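Local structure of CsoZ (Staphylococcus aureus, 6FF1) at residues 12-18 with 35-39; 20-25 with 59-65. The protein probably acts as a copper metallochaperone of the heavy-metal-associated (HMA) family in copper homeostasis. The contacts are given in a common frame with arbitrary orientation. Numbering follows the deposited sequence.

How the interactions relate
Both contacts use helix 15-26. Interaction 1 packs its N-terminal turn, and the loop before it, against the end of strand 31-36 and the residues after it. Interaction 2 packs its later turns against the end of helix 53-62. Their centres are about 10 Å apart, and they touch directly. Ile12 touches both segments of interaction 2: its CD1 is 3.5 Å from Leu21 CD2, and its CG1 is 3.7 Å from Tyr65 CG. Gln17 CG also approaches Tyr65 OH at 3.2 Å. Ile36 CD1 lies 3.3 Å from Thr22 OG1. The calcium ion belongs to interaction 1, through Glu13. The Tyr65 side chain is about 9 Å from the ion and about 7 Å from the Glu13 side chain.

Interaction 1: residues 12-18 with 35-39; sequences IETEEQV and NINII. With CA (calcium ion), chain B.
This is a mainly apolar surface contact in the ferredoxin-like βαββαβ fold of an HMA domain. It joins the loop before helix 15-26 and its first turn to the end of strand 31-36 and the residues after it. In typical HMA domains this loop and the start of the helix carry the metal-binding cysteines; residues 12-18 contain none. Residues 12-14 are non-helical, and the helix starts at Glu15. Thr14 is the N-cap. Thr14 and Gln17 form a capping box: Thr14 OG1 (chi1 p) accepts from Gln17 N at 3.0 Å, and Gln17 OE1 accepts from Thr14 N at 2.9 Å. Gln17 OE1 also takes Glu13 N at 2.7 Å. The CA atoms of Val18 and Ile36, and those of Glu13 and Ile38, are nearest across the contact, each pair 6.6 Å apart. Val18 (chi1 t) points toward the strand, with CG1 4.0 Å from Ile36 CB. Ile12 (mt) puts CD1 4.2 Å from Ile36 CG2. The Ile38 side chain (tt) extends to the start of the helix, where CD1 is 3.8 Å from Val18 CG2 and 3.6 Å from both Thr14 C and Glu13 O. Water 1 donates to Ile12 O at 2.7 Å and Ile38 O at 2.8 Å. Glu13 (mt) points away from residues 35-39. Its carboxylate binds the calcium ion in bidentate fashion, OE1 at 2.5 Å and OE2 at 2.4 Å, with water 2 on the ion at 2.4 Å.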
loop_
_atom_site.group_PDB
_atom_site.type_symbol
_atom_site.label_atom_id
_atom_site.label_comp_id
_atom_site.label_asym_id
_atom_site.label_seq_id
_atom_site.Cartn_x
_atom_site.Cartn_y
_atom_site.Cartn_z
ATOM N N ILE A 12 -6.034 2.755 8.944
ATOM C CA ILE A 12 -5.093 3.818 8.796
ATOM C C ILE A 12 -5.828 5.099 9.205
ATOM O O ILE A 12 -6.838 5.463 8.619
ATOM C CB ILE A 12 -4.531 3.949 7.383
ATOM C CG1 ILE A 12 -3.922 2.631 6.913
ATOM C CG2 ILE A 12 -3.590 5.120 7.298
ATOM C CD1 ILE A 12 -3.607 2.650 5.415
ATOM N N GLU A 13 -5.299 5.774 10.224
ATOM C CA GLU A 13 -5.995 6.883 10.844
ATOM C C GLU A 13 -5.207 8.153 10.971
ATOM O O GLU A 13 -5.856 9.199 11.082
ATOM C CB GLU A 13 -6.544 6.463 12.194
ATOM C CG GLU A 13 -7.605 5.406 12.064
ATOM C CD GLU A 13 -8.220 4.872 13.320
ATOM O OE1 GLU A 13 -7.754 5.173 14.405
ATOM O OE2 GLU A 13 -9.181 4.112 13.218
ATOM N N THR A 14 -3.893 8.125 10.977
ATOM C CA THR A 14 -3.136 9.343 11.198
ATOM C C THR A 14 -2.238 9.638 10.037
ATOM O O THR A 14 -1.816 8.757 9.270
ATOM C CB THR A 14 -2.287 9.264 12.447
ATOM O OG1 THR A 14 -1.196 8.379 12.243
ATOM C CG2 THR A 14 -3.107 8.903 13.655
ATOM N N GLU A 15 -1.832 10.890 9.938
ATOM C CA GLU A 15 -0.865 11.293 8.925
ATOM C C GLU A 15 0.471 10.576 9.063
ATOM O O GLU A 15 1.089 10.197 8.035
ATOM C CB GLU A 15 -0.605 12.818 8.977
ATOM C CG GLU A 15 -1.733 13.596 8.427
ATOM C CD GLU A 15 -1.405 15.066 8.131
ATOM O OE1 GLU A 15 -0.468 15.596 8.753
ATOM O OE2 GLU A 15 -2.150 15.678 7.315
ATOM N N GLU A 16 0.878 10.315 10.278
ATOM C CA GLU A 16 2.097 9.610 10.498
ATOM C C GLU A 16 1.984 8.168 9.967
ATOM O O GLU A 16 2.934 7.642 9.340
ATOM C CB GLU A 16 2.498 9.599 11.966
ATOM C CG GLU A 16 3.740 8.779 12.334
ATOM C CD GLU A 16 4.169 9.025 13.816
ATOM O OE1 GLU A 16 3.619 9.963 14.469
ATOM O OE2 GLU A 16 5.053 8.287 14.336
ATOM N N GLN A 17 0.865 7.531 10.231
ATOM C CA GLN A 17 0.636 6.198 9.703
ATOM C C GLN A 17 0.695 6.181 8.210
ATOM O O GLN A 17 1.280 5.265 7.604
ATOM C CB GLN A 17 -0.648 5.660 10.207
ATOM C CG GLN A 17 -0.689 5.267 11.674
ATOM C CD GLN A 17 -2.058 4.912 12.166
ATOM O OE1 GLN A 17 -3.038 5.463 11.684
ATOM N NE2 GLN A 17 -2.160 4.006 13.117
ATOM N N VAL A 18 0.062 7.164 7.570
ATOM C CA VAL A 18 0.050 7.263 6.137
ATOM C C VAL A 18 1.458 7.427 5.600
ATOM O O VAL A 18 1.850 6.770 4.634
ATOM C CB VAL A 18 -0.871 8.392 5.642
ATOM C CG1 VAL A 18 -0.633 8.683 4.177
ATOM C CG2 VAL A 18 -2.307 8.104 5.962
ATOM N N ASN A 35 -0.168 6.070 -3.581
ATOM C CA ASN A 35 -0.968 7.103 -2.941
ATOM C C ASN A 35 -1.898 6.486 -1.955
ATOM O O ASN A 35 -2.541 5.497 -2.284
ATOM C CB ASN A 35 -1.817 7.868 -3.952
ATOM C CG ASN A 35 -2.628 8.932 -3.313
ATOM O OD1 ASN A 35 -3.839 8.771 -3.074
ATOM N ND2 ASN A 35 -1.954 10.010 -3.006
ATOM N N ILE A 36 -1.993 7.054 -0.772
ATOM C CA ILE A 36 -2.868 6.596 0.251
ATOM C C ILE A 36 -3.852 7.707 0.589
ATOM O O ILE A 36 -3.444 8.795 0.923
ATOM C CB ILE A 36 -2.144 6.166 1.464
ATOM C CG1 ILE A 36 -1.080 5.102 1.079
ATOM C CG2 ILE A 36 -3.112 5.673 2.514
ATOM C CD1 ILE A 36 -0.367 4.449 2.234
ATOM N N ASN A 37 -5.136 7.408 0.490
ATOM C CA ASN A 37 -6.199 8.335 0.856
ATOM C C ASN A 37 -6.631 8.026 2.257
ATOM O O ASN A 37 -7.223 6.983 2.546
ATOM C CB ASN A 37 -7.329 8.208 -0.122
ATOM C CG ASN A 37 -8.479 9.177 0.132
ATOM O OD1 ASN A 37 -8.895 9.371 1.246
ATOM N ND2 ASN A 37 -9.055 9.677 -0.933
ATOM N N ILE A 38 -6.361 8.959 3.182
ATOM C CA ILE A 38 -6.664 8.696 4.563
ATOM C C ILE A 38 -8.155 8.640 4.868
ATOM O O ILE A 38 -8.563 7.979 5.826
ATOM C CB ILE A 38 -5.938 9.751 5.464
ATOM C CG1 ILE A 38 -5.845 9.287 6.909
ATOM C CG2 ILE A 38 -6.575 11.101 5.369
ATOM C CD1 ILE A 38 -4.974 10.192 7.741
ATOM N N ILE A 39 -8.963 9.320 4.088
ATOM C CA ILE A 39 -10.393 9.292 4.379
ATOM C C ILE A 39 -11.031 7.938 4.049
ATOM O O ILE A 39 -11.726 7.341 4.876
ATOM C CB ILE A 39 -11.135 10.404 3.609
ATOM C CG1 ILE A 39 -10.645 11.774 4.075
ATOM C CG2 ILE A 39 -12.653 10.224 3.825
ATOM C CD1 ILE A 39 -11.137 12.888 3.237
HETATM CA CA CA B . -9.440 3.672 15.538
HETATM O O HOH W 1 -7.974 5.261 6.192
HETATM O O HOH W 2 -10.914 2.085 14.408
#

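Interaction 2: residues 20-25 with 59-65; sequences QLTERI and EIYDEGY
Helical residues 20-25 pack beside the last turn of helix 53-62 and the turn that follows it. The CA register pairs Leu21 with Ile60 at 7.2 Å and Ile25 with Glu59 at 7.0 Å. Leu21 (tp) is central: CD1 is 4.1 Å from Ile60 CG1 and 3.4 Å from Glu63 OE2, while CD2 is 4.1 Å from Tyr65 CD2. Ile25 and Ile60, both mt, meet at 3.9 Å between Ile25 CD1 and Ile60 CG1. These two helices cover one face of the sheet in the ferredoxin-like fold of HMA domains. Ile25 rests on Val31 and Val34, and Ile60 on Ile7 and Thr9. Charged groups close the outer side. Arg24 folds back in an mmm conformation, and Glu59 bends to meet it with chi1 t and chi2 p. The result is a bidentate salt bridge in which both N-H groups donate: Arg24 NE to Glu59 OE2 and Arg24 NH2 to Glu59 OE1, each 2.9 Å. Glu63 (mt) brings OE2 to 3.3 Å from Arg24 CB and 2.5 Å from Glu59 OE2. A Schellman motif ends the helix, with Tyr65 N to Ile60 O at 3.2 Å and Gly64 N to Tyr61 O at 3.0 Å. Gly64 has phi 102°, where a CB would collide with Glu63 O.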
loop_
_atom_site.group_PDB
_atom_site.type_symbol
_atom_site.label_atom_id
_atom_site.label_comp_id
_atom_site.label_asym_id
_atom_site.label_seq_id
_atom_site.Cartn_x
_atom_site.Cartn_y
_atom_site.Cartn_z
ATOM N N GLN A 20 4.352 6.645 6.963
ATOM C CA GLN A 20 5.167 5.457 7.172
ATOM C C GLN A 20 4.816 4.361 6.174
ATOM O O GLN A 20 5.722 3.749 5.586
ATOM C CB GLN A 20 5.045 4.931 8.584
ATOM C CG GLN A 20 5.735 3.586 8.852
ATOM C CD GLN A 20 7.246 3.508 8.613
ATOM O OE1 GLN A 20 7.896 4.459 8.128
ATOM N NE2 GLN A 20 7.814 2.335 8.922
ATOM N N LEU A 21 3.540 4.108 5.963
ATOM C CA LEU A 21 3.144 3.059 5.054
ATOM C C LEU A 21 3.453 3.440 3.630
ATOM O O LEU A 21 3.901 2.604 2.818
ATOM C CB LEU A 21 1.672 2.757 5.242
ATOM C CG LEU A 21 1.128 1.630 4.381
ATOM C CD1 LEU A 21 1.809 0.316 4.694
ATOM C CD2 LEU A 21 -0.370 1.513 4.556
ATOM N N THR A 22 3.264 4.717 3.276
ATOM C CA THR A 22 3.614 5.164 1.961
ATOM C C THR A 22 5.079 4.890 1.672
ATOM O O THR A 22 5.433 4.422 0.583
ATOM C CB THR A 22 3.274 6.634 1.750
ATOM O OG1 THR A 22 1.856 6.822 1.928
ATOM C CG2 THR A 22 3.643 7.091 0.396
ATOM N N GLU A 23 5.944 5.270 2.591
ATOM C CA GLU A 23 7.365 5.086 2.388
ATOM C C GLU A 23 7.744 3.615 2.287
ATOM O O GLU A 23 8.496 3.243 1.392
ATOM C CB GLU A 23 8.142 5.788 3.535
ATOM C CG GLU A 23 9.621 5.704 3.373
ATOM C CD GLU A 23 10.236 6.787 2.467
ATOM O OE1 GLU A 23 9.503 7.406 1.658
ATOM O OE2 GLU A 23 11.471 7.031 2.577
ATOM N N ARG A 24 7.236 2.806 3.189
ATOM C CA ARG A 24 7.533 1.387 3.197
ATOM C C ARG A 24 7.082 0.717 1.898
ATOM O O ARG A 24 7.851 -0.067 1.317
ATOM C CB ARG A 24 6.974 0.685 4.398
ATOM C CG ARG A 24 7.661 1.045 5.693
ATOM C CD ARG A 24 8.897 0.186 5.882
ATOM N NE ARG A 24 8.611 -1.220 5.967
ATOM C CZ ARG A 24 9.512 -2.166 6.023
ATOM N NH1 ARG A 24 10.802 -1.859 6.135
ATOM N NH2 ARG A 24 9.175 -3.443 6.055
ATOM N N ILE A 25 5.859 0.985 1.451
ATOM C CA ILE A 25 5.428 0.400 0.222
ATOM C C ILE A 25 6.221 0.964 -0.947
ATOM O O ILE A 25 6.719 0.207 -1.822
ATOM C CB ILE A 25 3.939 0.599 0.004
ATOM C CG1 ILE A 25 3.143 -0.137 1.087
ATOM C CG2 ILE A 25 3.549 0.147 -1.384
ATOM C CD1 ILE A 25 1.647 0.134 0.993
ATOM N N GLU A 59 2.908 -6.073 3.624
ATOM C CA GLU A 59 3.410 -4.893 4.336
ATOM C C GLU A 59 2.303 -4.140 5.040
ATOM O O GLU A 59 2.464 -3.704 6.187
ATOM C CB GLU A 59 4.138 -3.968 3.395
ATOM C CG GLU A 59 4.688 -2.715 4.058
ATOM C CD GLU A 59 5.681 -2.980 5.158
ATOM O OE1 GLU A 59 6.444 -3.954 5.083
ATOM O OE2 GLU A 59 5.841 -2.174 6.102
ATOM N N ILE A 60 1.151 -4.049 4.378
ATOM C CA ILE A 60 -0.031 -3.435 5.016
ATOM C C ILE A 60 -0.380 -4.143 6.282
ATOM O O ILE A 60 -0.630 -3.531 7.308
ATOM C CB ILE A 60 -1.143 -3.301 4.009
ATOM C CG1 ILE A 60 -0.721 -2.361 2.881
ATOM C CG2 ILE A 60 -2.450 -2.857 4.657
ATOM C CD1 ILE A 60 -1.657 -2.379 1.650
ATOM N N TYR A 61 -0.481 -5.471 6.203
ATOM C CA TYR A 61 -0.788 -6.267 7.355
ATOM C C TYR A 61 0.292 -6.192 8.440
ATOM O O TYR A 61 -0.004 -6.152 9.644
ATOM C CB TYR A 61 -1.061 -7.735 6.961
ATOM C CG TYR A 61 -2.503 -7.951 6.651
ATOM C CD1 TYR A 61 -3.038 -7.452 5.491
ATOM C CD2 TYR A 61 -3.339 -8.552 7.545
ATOM C CE1 TYR A 61 -4.382 -7.568 5.234
ATOM C CE2 TYR A 61 -4.693 -8.700 7.271
ATOM C CZ TYR A 61 -5.202 -8.157 6.138
ATOM O OH TYR A 61 -6.550 -8.205 5.839
ATOM N N ASP A 62 1.544 -6.195 8.020
ATOM C CA ASP A 62 2.639 -6.107 8.998
ATOM C C ASP A 62 2.618 -4.833 9.814
ATOM O O ASP A 62 3.058 -4.803 10.970
ATOM C CB ASP A 62 3.994 -6.254 8.306
ATOM C CG ASP A 62 4.275 -7.682 7.856
ATOM O OD1 ASP A 62 3.532 -8.614 8.253
ATOM O OD2 ASP A 62 5.238 -7.820 7.103
ATOM N N GLU A 63 2.104 -3.764 9.214
ATOM C CA GLU A 63 1.963 -2.490 9.913
ATOM C C GLU A 63 0.716 -2.391 10.770
ATOM O O GLU A 63 0.523 -1.352 11.414
ATOM C CB GLU A 63 2.091 -1.325 8.919
ATOM C CG GLU A 63 3.437 -1.303 8.277
ATOM C CD GLU A 63 3.760 -0.024 7.559
ATOM O OE1 GLU A 63 3.157 1.018 7.835
ATOM O OE2 GLU A 63 4.582 -0.028 6.616
ATOM N N GLY A 64 -0.124 -3.415 10.763
ATOM C CA GLY A 64 -1.231 -3.517 11.635
ATOM C C GLY A 64 -2.584 -3.198 11.055
ATOM O O GLY A 64 -3.545 -3.063 11.809
ATOM N N TYR A 65 -2.653 -3.034 9.729
ATOM C CA TYR A 65 -3.904 -2.688 9.096
ATOM C C TYR A 65 -4.557 -3.925 8.499
ATOM O O TYR A 65 -4.022 -5.037 8.531
ATOM C CB TYR A 65 -3.639 -1.610 8.022
ATOM C CG TYR A 65 -2.815 -0.477 8.600
ATOM C CD1 TYR A 65 -3.253 0.264 9.698
ATOM C CD2 TYR A 65 -1.568 -0.201 8.114
ATOM C CE1 TYR A 65 -2.454 1.207 10.279
ATOM C CE2 TYR A 65 -0.788 0.775 8.651
ATOM C CZ TYR A 65 -1.269 1.481 9.741
ATOM O OH TYR A 65 -0.421 2.386 10.354
#